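Local coordinates for protein C.Elegans p53 tumor suppressor-like transcription factor (PDB 1T4W) that activates transcription through the p53-like, zinc-binding DNA-binding domain described here, promoting apoptosis after genotoxic stress and supporting proper meiotic chromosome segregation, at residues A20-S25 with N187-E192; S54-R59 with D160-N165; R61-D66 with Y73-P78; N105-F110 with Q130-I135. All blocks are in the same frame, centred on the assembly; numbering follows the deposited sequence.

Contact 1: A20-S25 with N187-E192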
# COMPACT_ATOMS: atom_id res chain seq x y z
N ALA A 20 -1.43 10.41 8.34
CA ALA A 20 -0.95 10.00 9.65
C ALA A 20 -0.78 8.48 9.63
O ALA A 20 -1.51 7.76 8.95
CB ALA A 20 -1.97 10.39 10.71
N PHE A 21 0.19 8.01 10.41
CA PHE A 21 0.52 6.60 10.48
C PHE A 21 0.60 6.16 11.92
O PHE A 21 0.98 6.95 12.79
CB PHE A 21 1.87 6.36 9.78
CG PHE A 21 2.35 4.94 9.83
CD1 PHE A 21 2.82 4.39 11.02
CD2 PHE A 21 2.31 4.14 8.69
CE1 PHE A 21 3.24 3.06 11.08
CE2 PHE A 21 2.73 2.81 8.74
CZ PHE A 21 3.19 2.27 9.93
N ALA A 22 0.22 4.92 12.20
CA ALA A 22 0.30 4.42 13.56
C ALA A 22 0.41 2.91 13.53
O ALA A 22 0.19 2.26 12.49
CB ALA A 22 -0.92 4.85 14.39
N ILE A 23 0.75 2.35 14.68
CA ILE A 23 0.88 0.91 14.84
C ILE A 23 -0.15 0.56 15.88
O ILE A 23 -0.41 1.37 16.76
CB ILE A 23 2.25 0.53 15.42
CG1 ILE A 23 3.37 1.07 14.54
CG2 ILE A 23 2.34 -0.97 15.55
CD1 ILE A 23 3.47 0.43 13.18
N SER A 24 -0.73 -0.63 15.77
CA SER A 24 -1.72 -1.04 16.75
C SER A 24 -0.97 -1.69 17.91
O SER A 24 0.25 -1.86 17.85
CB SER A 24 -2.69 -2.05 16.14
OG SER A 24 -2.05 -3.29 15.89
N SER A 25 -1.70 -2.05 18.96
CA SER A 25 -1.09 -2.70 20.11
C SER A 25 -0.52 -4.03 19.62
O SER A 25 0.40 -4.57 20.22
CB SER A 25 -2.13 -2.96 21.19
OG SER A 25 -2.95 -4.06 20.84
N ASN A 187 -8.35 9.11 17.25
CA ASN A 187 -9.32 8.20 17.86
C ASN A 187 -8.67 6.83 17.96
O ASN A 187 -8.80 6.14 18.98
CB ASN A 187 -10.59 8.10 17.00
CG ASN A 187 -11.49 9.31 17.14
OD1 ASN A 187 -11.35 10.06 18.09
ND2 ASN A 187 -12.43 9.49 16.22
N PHE A 188 -7.99 6.41 16.91
CA PHE A 188 -7.35 5.10 16.93
C PHE A 188 -6.31 4.98 18.06
O PHE A 188 -6.31 4.00 18.81
CB PHE A 188 -6.66 4.82 15.59
CG PHE A 188 -5.92 3.50 15.55
CD1 PHE A 188 -6.57 2.33 15.17
CD2 PHE A 188 -4.56 3.44 15.84
CE1 PHE A 188 -5.87 1.12 15.08
CE2 PHE A 188 -3.85 2.23 15.75
CZ PHE A 188 -4.51 1.09 15.37
N CYS A 189 -5.42 5.96 18.16
CA CYS A 189 -4.40 5.94 19.20
C CYS A 189 -5.00 5.91 20.62
O CYS A 189 -4.58 5.11 21.46
CB CYS A 189 -3.46 7.13 19.03
SG CYS A 189 -2.44 7.00 17.54
N GLU A 190 -6.00 6.76 20.87
CA GLU A 190 -6.64 6.80 22.20
C GLU A 190 -7.30 5.47 22.52
O GLU A 190 -7.21 5.00 23.65
CB GLU A 190 -7.71 7.91 22.28
CG GLU A 190 -7.14 9.33 22.24
CD GLU A 190 -6.43 9.71 23.54
OE1 GLU A 190 -7.11 9.76 24.59
OE2 GLU A 190 -5.21 9.97 23.52
N ARG A 191 -7.97 4.86 21.54
CA ARG A 191 -8.61 3.57 21.78
C ARG A 191 -7.57 2.48 22.07
O ARG A 191 -7.76 1.67 22.98
CB ARG A 191 -9.49 3.17 20.58
CG ARG A 191 -10.81 3.91 20.54
CD ARG A 191 -11.76 3.40 19.46
NE ARG A 191 -11.45 3.89 18.11
CZ ARG A 191 -10.60 3.30 17.27
NH1 ARG A 191 -9.98 2.18 17.63
NH2 ARG A 191 -10.39 3.80 16.06
N GLU A 192 -6.47 2.47 21.32
CA GLU A 192 -5.41 1.49 21.54
C GLU A 192 -4.74 1.66 22.90
O GLU A 192 -4.60 0.69 23.64
CB GLU A 192 -4.33 1.59 20.46
CG GLU A 192 -4.78 1.11 19.12
CD GLU A 192 -5.04 -0.38 19.09
OE1 GLU A 192 -4.13 -1.15 19.45
OE2 GLU A 192 -6.15 -0.79 18.70

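Contact 2: S54-R59 with D160-N165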
# COMPACT_ATOMS: atom_id res chain seq x y z
N SER A 54 20.69 -11.59 -6.98
CA SER A 54 19.52 -11.68 -7.84
C SER A 54 18.99 -10.35 -8.35
O SER A 54 19.08 -9.32 -7.69
CB SER A 54 18.40 -12.39 -7.09
OG SER A 54 18.84 -13.63 -6.60
N ASN A 55 18.45 -10.38 -9.55
CA ASN A 55 17.84 -9.19 -10.09
C ASN A 55 16.42 -9.34 -9.55
O ASN A 55 15.79 -10.36 -9.76
CB ASN A 55 17.83 -9.25 -11.60
CG ASN A 55 17.84 -7.88 -12.21
OD1 ASN A 55 17.02 -7.03 -11.86
ND2 ASN A 55 18.79 -7.64 -13.11
N LEU A 56 15.93 -8.33 -8.85
CA LEU A 56 14.59 -8.43 -8.27
C LEU A 56 13.62 -7.38 -8.76
O LEU A 56 14.02 -6.39 -9.37
CB LEU A 56 14.69 -8.34 -6.74
CG LEU A 56 15.58 -9.38 -6.04
CD1 LEU A 56 15.40 -9.32 -4.54
CD2 LEU A 56 15.20 -10.76 -6.53
N SER A 57 12.34 -7.63 -8.51
CA SER A 57 11.29 -6.68 -8.86
C SER A 57 10.35 -6.57 -7.65
O SER A 57 10.25 -7.48 -6.82
CB SER A 57 10.53 -7.12 -10.11
OG SER A 57 9.96 -8.40 -9.96
N LEU A 58 9.68 -5.43 -7.53
CA LEU A 58 8.76 -5.22 -6.42
C LEU A 58 7.37 -4.92 -6.97
O LEU A 58 7.19 -4.00 -7.76
CB LEU A 58 9.21 -4.06 -5.55
CG LEU A 58 8.38 -3.87 -4.26
CD1 LEU A 58 8.82 -4.88 -3.19
CD2 LEU A 58 8.57 -2.47 -3.74
N ARG A 59 6.38 -5.71 -6.57
CA ARG A 59 5.02 -5.49 -7.02
C ARG A 59 4.26 -4.76 -5.91
O ARG A 59 4.42 -5.07 -4.72
CB ARG A 59 4.33 -6.83 -7.35
CG ARG A 59 4.71 -7.40 -8.71
CD ARG A 59 4.01 -8.76 -8.99
NE ARG A 59 4.46 -9.84 -8.09
CZ ARG A 59 3.71 -10.39 -7.14
NH1 ARG A 59 2.47 -9.98 -6.93
NH2 ARG A 59 4.18 -11.40 -6.41
N ASP A 160 9.81 -10.17 -5.78
CA ASP A 160 9.90 -11.37 -6.62
C ASP A 160 11.32 -11.61 -7.13
O ASP A 160 12.06 -10.65 -7.39
CB ASP A 160 9.04 -11.26 -7.87
CG ASP A 160 7.55 -11.30 -7.60
OD1 ASP A 160 7.09 -11.72 -6.51
OD2 ASP A 160 6.83 -10.89 -8.52
N ASP A 161 11.68 -12.88 -7.31
CA ASP A 161 12.99 -13.21 -7.86
C ASP A 161 12.89 -13.11 -9.39
O ASP A 161 11.86 -12.70 -9.92
CB ASP A 161 13.45 -14.61 -7.43
CG ASP A 161 12.59 -15.72 -8.00
OD1 ASP A 161 11.76 -15.49 -8.91
OD2 ASP A 161 12.75 -16.85 -7.52
N GLU A 162 13.96 -13.50 -10.09
CA GLU A 162 13.98 -13.43 -11.56
C GLU A 162 12.94 -14.32 -12.23
O GLU A 162 12.46 -14.01 -13.32
CB GLU A 162 15.36 -13.80 -12.10
CG GLU A 162 16.51 -13.12 -11.39
CD GLU A 162 16.64 -13.56 -9.95
OE1 GLU A 162 16.84 -14.77 -9.70
OE2 GLU A 162 16.52 -12.70 -9.06
N ASN A 163 12.60 -15.44 -11.60
CA ASN A 163 11.63 -16.35 -12.18
C ASN A 163 10.18 -15.97 -11.87
O ASN A 163 9.24 -16.66 -12.27
CB ASN A 163 11.93 -17.77 -11.72
CG ASN A 163 13.28 -18.24 -12.21
OD1 ASN A 163 14.06 -18.83 -11.46
ND2 ASN A 163 13.57 -17.99 -13.48
N GLY A 164 10.01 -14.86 -11.15
CA GLY A 164 8.67 -14.41 -10.82
C GLY A 164 8.09 -15.02 -9.55
O GLY A 164 6.89 -14.91 -9.31
N ASN A 165 8.92 -15.68 -8.76
CA ASN A 165 8.44 -16.28 -7.51
C ASN A 165 8.53 -15.22 -6.42
O ASN A 165 9.56 -14.52 -6.29
CB ASN A 165 9.32 -17.45 -7.07
CG ASN A 165 9.37 -18.56 -8.11
OD1 ASN A 165 8.35 -19.18 -8.41
ND2 ASN A 165 10.55 -18.80 -8.66
O HOH W 1 7.57 -9.05 -10.66
O HOH W 2 11.44 -10.27 -11.02

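Contact 3: R61-D66 with Y73-P78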
# COMPACT_ATOMS: atom_id res chain seq x y z
N ARG A 61 0.37 -3.53 -4.76
CA ARG A 61 -1.06 -3.70 -4.96
C ARG A 61 -1.86 -2.97 -3.88
O ARG A 61 -1.36 -2.68 -2.79
CB ARG A 61 -1.44 -5.19 -4.89
CG ARG A 61 -0.93 -6.08 -6.04
CD ARG A 61 -1.72 -7.42 -6.03
NE ARG A 61 -3.12 -7.19 -6.39
CZ ARG A 61 -4.11 -8.03 -6.17
NH1 ARG A 61 -5.34 -7.70 -6.56
NH2 ARG A 61 -3.90 -9.20 -5.57
N PHE A 62 -3.11 -2.68 -4.20
CA PHE A 62 -3.98 -2.03 -3.25
C PHE A 62 -5.30 -2.80 -3.35
O PHE A 62 -6.07 -2.68 -4.32
CB PHE A 62 -4.13 -0.54 -3.57
CG PHE A 62 -4.84 0.24 -2.49
CD1 PHE A 62 -4.33 0.24 -1.18
CD2 PHE A 62 -6.01 0.95 -2.77
CE1 PHE A 62 -4.97 0.95 -0.16
CE2 PHE A 62 -6.67 1.67 -1.76
CZ PHE A 62 -6.15 1.68 -0.45
N VAL A 63 -5.53 -3.62 -2.33
CA VAL A 63 -6.67 -4.52 -2.28
C VAL A 63 -7.59 -4.34 -1.07
O VAL A 63 -7.28 -3.59 -0.13
CB VAL A 63 -6.18 -5.99 -2.27
CG1 VAL A 63 -5.13 -6.18 -3.36
CG2 VAL A 63 -5.58 -6.36 -0.89
N LYS A 64 -8.72 -5.03 -1.11
CA LYS A 64 -9.68 -4.99 -0.00
C LYS A 64 -9.91 -6.40 0.50
O LYS A 64 -9.77 -7.36 -0.24
CB LYS A 64 -11.01 -4.36 -0.45
CG LYS A 64 -11.81 -5.16 -1.45
CD LYS A 64 -12.98 -4.32 -1.96
CE LYS A 64 -13.80 -5.05 -3.01
NZ LYS A 64 -12.99 -5.47 -4.18
N TYR A 65 -10.27 -6.51 1.78
CA TYR A 65 -10.50 -7.81 2.36
C TYR A 65 -11.43 -7.63 3.56
O TYR A 65 -11.71 -6.50 3.97
CB TYR A 65 -9.16 -8.43 2.81
CG TYR A 65 -8.50 -7.76 4.01
CD1 TYR A 65 -8.92 -8.04 5.31
CD2 TYR A 65 -7.46 -6.85 3.83
CE1 TYR A 65 -8.32 -7.41 6.42
CE2 TYR A 65 -6.86 -6.21 4.93
CZ TYR A 65 -7.29 -6.50 6.22
OH TYR A 65 -6.69 -5.86 7.31
N ASP A 66 -11.92 -8.73 4.11
CA ASP A 66 -12.79 -8.64 5.27
C ASP A 66 -12.60 -9.88 6.12
O ASP A 66 -11.61 -10.60 5.97
CB ASP A 66 -14.25 -8.49 4.83
CG ASP A 66 -14.82 -9.76 4.23
OD1 ASP A 66 -14.16 -10.37 3.36
OD2 ASP A 66 -15.94 -10.15 4.63
N TYR A 73 -4.81 -14.24 1.83
CA TYR A 73 -5.46 -14.65 0.59
C TYR A 73 -5.72 -13.44 -0.31
O TYR A 73 -5.37 -13.42 -1.50
CB TYR A 73 -6.79 -15.38 0.87
CG TYR A 73 -7.41 -15.97 -0.36
CD1 TYR A 73 -8.34 -15.25 -1.12
CD2 TYR A 73 -7.04 -17.24 -0.81
CE1 TYR A 73 -8.87 -15.78 -2.30
CE2 TYR A 73 -7.56 -17.78 -1.99
CZ TYR A 73 -8.47 -17.04 -2.73
OH TYR A 73 -8.96 -17.56 -3.90
N ALA A 74 -6.34 -12.41 0.25
CA ALA A 74 -6.70 -11.23 -0.53
C ALA A 74 -5.56 -10.57 -1.30
O ALA A 74 -5.71 -10.22 -2.47
CB ALA A 74 -7.38 -10.19 0.38
N ILE A 75 -4.41 -10.41 -0.66
CA ILE A 75 -3.31 -9.74 -1.33
C ILE A 75 -2.75 -10.47 -2.53
O ILE A 75 -2.06 -9.86 -3.35
CB ILE A 75 -2.18 -9.40 -0.34
CG1 ILE A 75 -1.58 -10.69 0.22
CG2 ILE A 75 -2.73 -8.45 0.76
CD1 ILE A 75 -0.43 -10.43 1.20
N ARG A 76 -3.05 -11.76 -2.64
CA ARG A 76 -2.56 -12.53 -3.78
C ARG A 76 -3.70 -12.93 -4.74
O ARG A 76 -3.48 -13.62 -5.73
CB ARG A 76 -1.78 -13.75 -3.28
CG ARG A 76 -0.49 -13.42 -2.49
CD ARG A 76 0.22 -14.68 -1.99
NE ARG A 76 1.35 -14.33 -1.13
CZ ARG A 76 1.26 -14.18 0.19
NH1 ARG A 76 0.10 -14.38 0.80
NH2 ARG A 76 2.31 -13.77 0.90
N ASN A 77 -4.91 -12.49 -4.44
CA ASN A 77 -6.10 -12.77 -5.26
C ASN A 77 -6.19 -11.69 -6.34
O ASN A 77 -6.38 -10.52 -6.03
CB ASN A 77 -7.33 -12.75 -4.36
CG ASN A 77 -8.64 -12.83 -5.14
OD1 ASN A 77 -8.64 -13.08 -6.32
ND2 ASN A 77 -9.75 -12.62 -4.45
N PRO A 78 -6.10 -12.07 -7.63
CA PRO A 78 -6.18 -11.03 -8.66
C PRO A 78 -7.51 -10.29 -8.75
O PRO A 78 -7.59 -9.25 -9.42
CB PRO A 78 -5.84 -11.79 -9.94
CG PRO A 78 -6.33 -13.16 -9.67
CD PRO A 78 -5.94 -13.41 -8.23

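Contact 4: N105-F110 with Q130-I135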
# COMPACT_ATOMS: atom_id res chain seq x y z
N ASN A 105 7.33 10.02 -8.07
CA ASN A 105 8.66 10.26 -7.51
C ASN A 105 9.30 8.94 -7.12
O ASN A 105 9.89 8.82 -6.05
CB ASN A 105 8.56 11.19 -6.29
CG ASN A 105 7.97 12.53 -6.65
OD1 ASN A 105 8.46 13.20 -7.55
ND2 ASN A 105 6.91 12.92 -5.95
N SER A 106 9.19 7.96 -8.00
CA SER A 106 9.76 6.66 -7.74
C SER A 106 11.22 6.68 -8.12
O SER A 106 11.57 7.07 -9.26
CB SER A 106 9.06 5.57 -8.57
OG SER A 106 9.66 4.31 -8.34
N GLU A 107 12.06 6.26 -7.19
CA GLU A 107 13.49 6.22 -7.45
C GLU A 107 13.74 5.09 -8.45
O GLU A 107 14.67 5.15 -9.24
CB GLU A 107 14.28 5.96 -6.15
CG GLU A 107 14.01 4.59 -5.55
CD GLU A 107 15.03 4.18 -4.50
OE1 GLU A 107 16.25 4.36 -4.75
OE2 GLU A 107 14.63 3.67 -3.44
N HIS A 108 12.89 4.06 -8.42
CA HIS A 108 13.01 2.93 -9.33
C HIS A 108 12.14 3.01 -10.57
O HIS A 108 11.05 3.60 -10.55
CB HIS A 108 12.69 1.63 -8.58
CG HIS A 108 13.71 1.28 -7.54
ND1 HIS A 108 15.02 1.01 -7.86
CD2 HIS A 108 13.61 1.13 -6.20
CE1 HIS A 108 15.69 0.71 -6.76
NE2 HIS A 108 14.85 0.77 -5.74
N GLU A 109 12.62 2.41 -11.65
CA GLU A 109 11.86 2.37 -12.89
C GLU A 109 10.67 1.46 -12.56
O GLU A 109 10.82 0.53 -11.77
CB GLU A 109 12.69 1.72 -14.00
CG GLU A 109 11.88 1.28 -15.21
CD GLU A 109 12.72 0.50 -16.22
OE1 GLU A 109 13.94 0.29 -15.99
OE2 GLU A 109 12.16 0.10 -17.25
N PHE A 110 9.51 1.71 -13.17
CA PHE A 110 8.35 0.86 -12.90
C PHE A 110 7.49 0.71 -14.14
O PHE A 110 7.63 1.48 -15.09
CB PHE A 110 7.49 1.44 -11.76
CG PHE A 110 6.87 2.78 -12.08
CD1 PHE A 110 5.63 2.85 -12.73
CD2 PHE A 110 7.53 3.96 -11.75
CE1 PHE A 110 5.05 4.10 -13.05
CE2 PHE A 110 6.97 5.20 -12.05
CZ PHE A 110 5.73 5.28 -12.70
N GLN A 130 16.21 -1.37 -0.87
CA GLN A 130 15.19 -0.41 -0.46
C GLN A 130 14.50 0.16 -1.67
O GLN A 130 15.06 0.19 -2.76
CB GLN A 130 15.81 0.74 0.36
CG GLN A 130 14.78 1.69 1.01
CD GLN A 130 15.40 2.60 2.07
OE1 GLN A 130 16.27 2.16 2.81
NE2 GLN A 130 14.95 3.85 2.15
N ALA A 131 13.26 0.58 -1.50
CA ALA A 131 12.57 1.21 -2.60
C ALA A 131 11.80 2.36 -2.00
O ALA A 131 11.05 2.17 -1.04
CB ALA A 131 11.62 0.24 -3.29
N ASN A 132 12.01 3.54 -2.57
CA ASN A 132 11.32 4.75 -2.14
C ASN A 132 10.43 5.26 -3.25
O ASN A 132 10.77 5.19 -4.44
CB ASN A 132 12.34 5.83 -1.78
CG ASN A 132 13.23 5.42 -0.64
OD1 ASN A 132 12.77 4.83 0.34
ND2 ASN A 132 14.52 5.73 -0.74
N PHE A 133 9.26 5.77 -2.87
CA PHE A 133 8.33 6.34 -3.83
C PHE A 133 7.13 6.91 -3.09
O PHE A 133 6.90 6.60 -1.91
CB PHE A 133 7.84 5.28 -4.83
CG PHE A 133 7.20 4.07 -4.18
CD1 PHE A 133 5.84 4.06 -3.87
CD2 PHE A 133 7.97 2.96 -3.83
CE1 PHE A 133 5.24 2.96 -3.22
CE2 PHE A 133 7.39 1.85 -3.17
CZ PHE A 133 6.02 1.86 -2.86
N ASP A 134 6.39 7.77 -3.77
CA ASP A 134 5.18 8.28 -3.17
C ASP A 134 4.04 7.52 -3.79
O ASP A 134 4.10 7.13 -4.95
CB ASP A 134 4.95 9.74 -3.50
CG ASP A 134 5.94 10.64 -2.83
OD1 ASP A 134 6.25 10.37 -1.65
OD2 ASP A 134 6.39 11.60 -3.49
N ILE A 135 3.01 7.27 -2.99
CA ILE A 135 1.82 6.66 -3.54
C ILE A 135 0.73 7.72 -3.37
O ILE A 135 0.74 8.48 -2.39
CB ILE A 135 1.43 5.37 -2.81
CG1 ILE A 135 0.15 4.80 -3.44
CG2 ILE A 135 1.26 5.64 -1.34
CD1 ILE A 135 -0.11 3.33 -3.08
O HOH W 3 10.88 3.25 -6.31

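Contact 1: A20-S25 with N187-E192
In what corresponds to the loop-sheet-helix motif of p53, Phe188, Cys189 and Glu192 of the C-terminal helix 181-194 meet Ala22, Ser24 and Ser25 at the end of strand 19-23. Strand and helix segments run almost parallel, their axes 17° apart and 9.5 Å from each other at closest approach. Phe188 holds CG anti to its backbone N (chi1 178°). The edge of its ring meets the strand: CZ lies 3.7 Å from Ser24 CB, and CE2 lies 3.7 Å from the carbonyl O of Ile23, close to the ring plane. Ala22 CB touches both Phe188 CE2 (4.2 Å) and Cys189 SG (4.1 Å). Glu192 CG sits 3.6 Å above one face of the Phe188 ring, toward the rim. Its OE1 accepts the backbone N-H of Ser25 at 2.6 Å (157° at the hydrogen), on the anti side of the carboxylate. Lys195 NZ closes this corner, salt-bridged to Glu192 OE1 and hydrogen-bonded to Ser25 OG. An alanine at Glu192 would probably cost Ser25 N this acceptor and Lys195 its carboxylate countercharge, and uncover part of the Phe188 face. Tyr30 and Trp32 of strand 29-33 meet the ring as well, so the helix packs on the 19-23/29-33 hairpin, as in the loop-sheet-helix motif of p53, whose helix enters the DNA major groove, probably its role here too.

Contact 2: S54-R59 with D160-N165
Arg59 grips Asp160 side-on with two nitrogens, one to each carboxylate oxygen. NE reaches OD2 at 2.6 Å in an almost straight bond (172°), and Arg59 NH2 meets the syn lone pair of Asp160 OD1 at 2.9 Å. The two flat groups are nearly coplanar, 29° apart, as suits a paired salt bridge. A leucine in place of Arg59 would probably leave the buried Asp160 carboxylate without this countercharge and let it turn. Behind the salt bridge, Ser57 and Asp160 form an antiparallel hydrogen-bonded pair: Ser57 N to Asp160 O 3.2 Å, Asp160 N to Ser57 O 2.9 Å. Leu56 CD2 lies 3.3 Å from that same Asp160 O. Ser57 OG holds two waters, one also bound to Asp160 OD2, the other to the carbonyl O of Asp161. Farther out, Asp161 braces the type I turn that runs to Gly164: its OD1 accepts Asn165 N at 2.9 Å, and its OD2 accepts Asn165 ND2 at 3.2 Å. The turn joins strands 152-160 and 166-177 into a hairpin. Strand 57-65 lies between 152-160, where Arg59 pairs with Phe158, and 119-123, where Leu58 pairs with Leu122.

Contact 3: R61-D66 with Y73-P78
Hydrogen bonds from Arg61 to carbonyl oxygens of the 73-78 segment make up the polar half of the contact. Its guanidinium grips Asn77 O end-on, so that both terminal nitrogens share one acceptor: NH2 lies 2.8 Å from Asn77 O and NH1 lies 3.1 Å from it, both on the same face of that carbonyl. NH2 also donates to Ile75 O at 3.0 Å, approaching from well above the carbonyl plane. None of these bonds is straight; the widest angle at hydrogen is 147°, for Arg61 NH2 to Asn77 O. A bend at chi3 (68°) turns NE out of the extended line of the arginine chain. Val63, two residues along the strand, places CG1 3.5 Å above the centre of the guanidinium and so covers one of its faces. The charge is met by Asp81, salt-bridged to NH1, while Ser80 OG also bonds to Asn77 O.

The backbone that receives Arg61 is a type I turn from Ala74 to Asn77, at the short helix 71-74. This helix and turn lie in the connection between strand 57-65 and the zinc ligands Cys85 and His88, a position consistent with the L2 loop of p53.

Apolar contacts form farther along the strand. Val63 CG2 and Ile75 CG2 meet branch to branch at 3.9 Å, the two side chains crossing at a slant. Ala74 CB presses against Tyr65 CB at 3.5 Å and lies 3.8 Å from the carbonyl O of Lys64. The Tyr65 ring leads away from the helix, and its hydroxyl is hydrogen-bonded to Lys173 O on strand 166-177.

Contact 4: N105-F110 with Q130-I135
Glu107 sets CG between its backbone N and carbonyl carbon (chi1 65°), with the chain extended beyond it, while His108 puts CG anti to its carbonyl carbon (chi1 -68°); OE2 of the one and NE2 of the other meet strand 130-137. Their loop crosses between the two sheets of the p53-like beta-sandwich, from strand 101-104 of one to strand 109-113 of the other. Glu107 binds Asn132 twice. OE2 takes the N-H of Asn132 on its anti lone pair at 2.8 Å, and the backbone N of Glu107 donates to Asn132 O at 3.2 Å, so a side-chain carboxylate and a backbone N-H both bind the backbone of Asn132. Glu107 CG sits 3.5 Å above one face of the His108 ring, toward the rim. His108 NE2 donates in its ring plane to Gln130 O at 3.0 Å, and CD2 on the same edge touches Ala131 CB at 3.6 Å. The His108 ring edge and Glu107 OE2 thus bind consecutive peptide groups of the strand. Within that strand, Gln130 NE2 bonds to Asn132 OD1.

At the other end of the loop segment, Asn105 ND2 donates to Asp134 OD2 at 2.8 Å, with amide and carboxylate planes 89° apart. Between these grips, Ser106 CA lies 3.7 Å from Phe133 CB. Leu122 of strand 119-123 also packs on Ser106, Ala131 and Phe133. A water donates to Asn132 O and Ser106 OG and accepts from His108 N. Ser106 OG in turn donates to an in-plane lone pair of His108 O at 2.7 Å.

Overall arrangement
From the N terminus, strand 19-23 opens contact 1, which ties this edge strand to the C-terminal helix 181-194 and so encloses the other three. Contact 2 opens next, tying strand 57-65 to the turn between strands 152-160 and 166-177. Nested inside it, contacts 3 and 4 follow in series: 61-66 returns at once to 73-78, joining strand 57-65 to helix 71-74 and its turn, and later 105-110 meets 130-135, linking the two sheets. No loops cross. Contacts 2 and 3 share strand 57-65, their centres about 20 Å apart. Contact 4 touches contact 2 through Leu58 CD2 and Ala131 CB, 4.1 Å apart. Contacts 1 and 2 lie on opposite sides of the chain's centre.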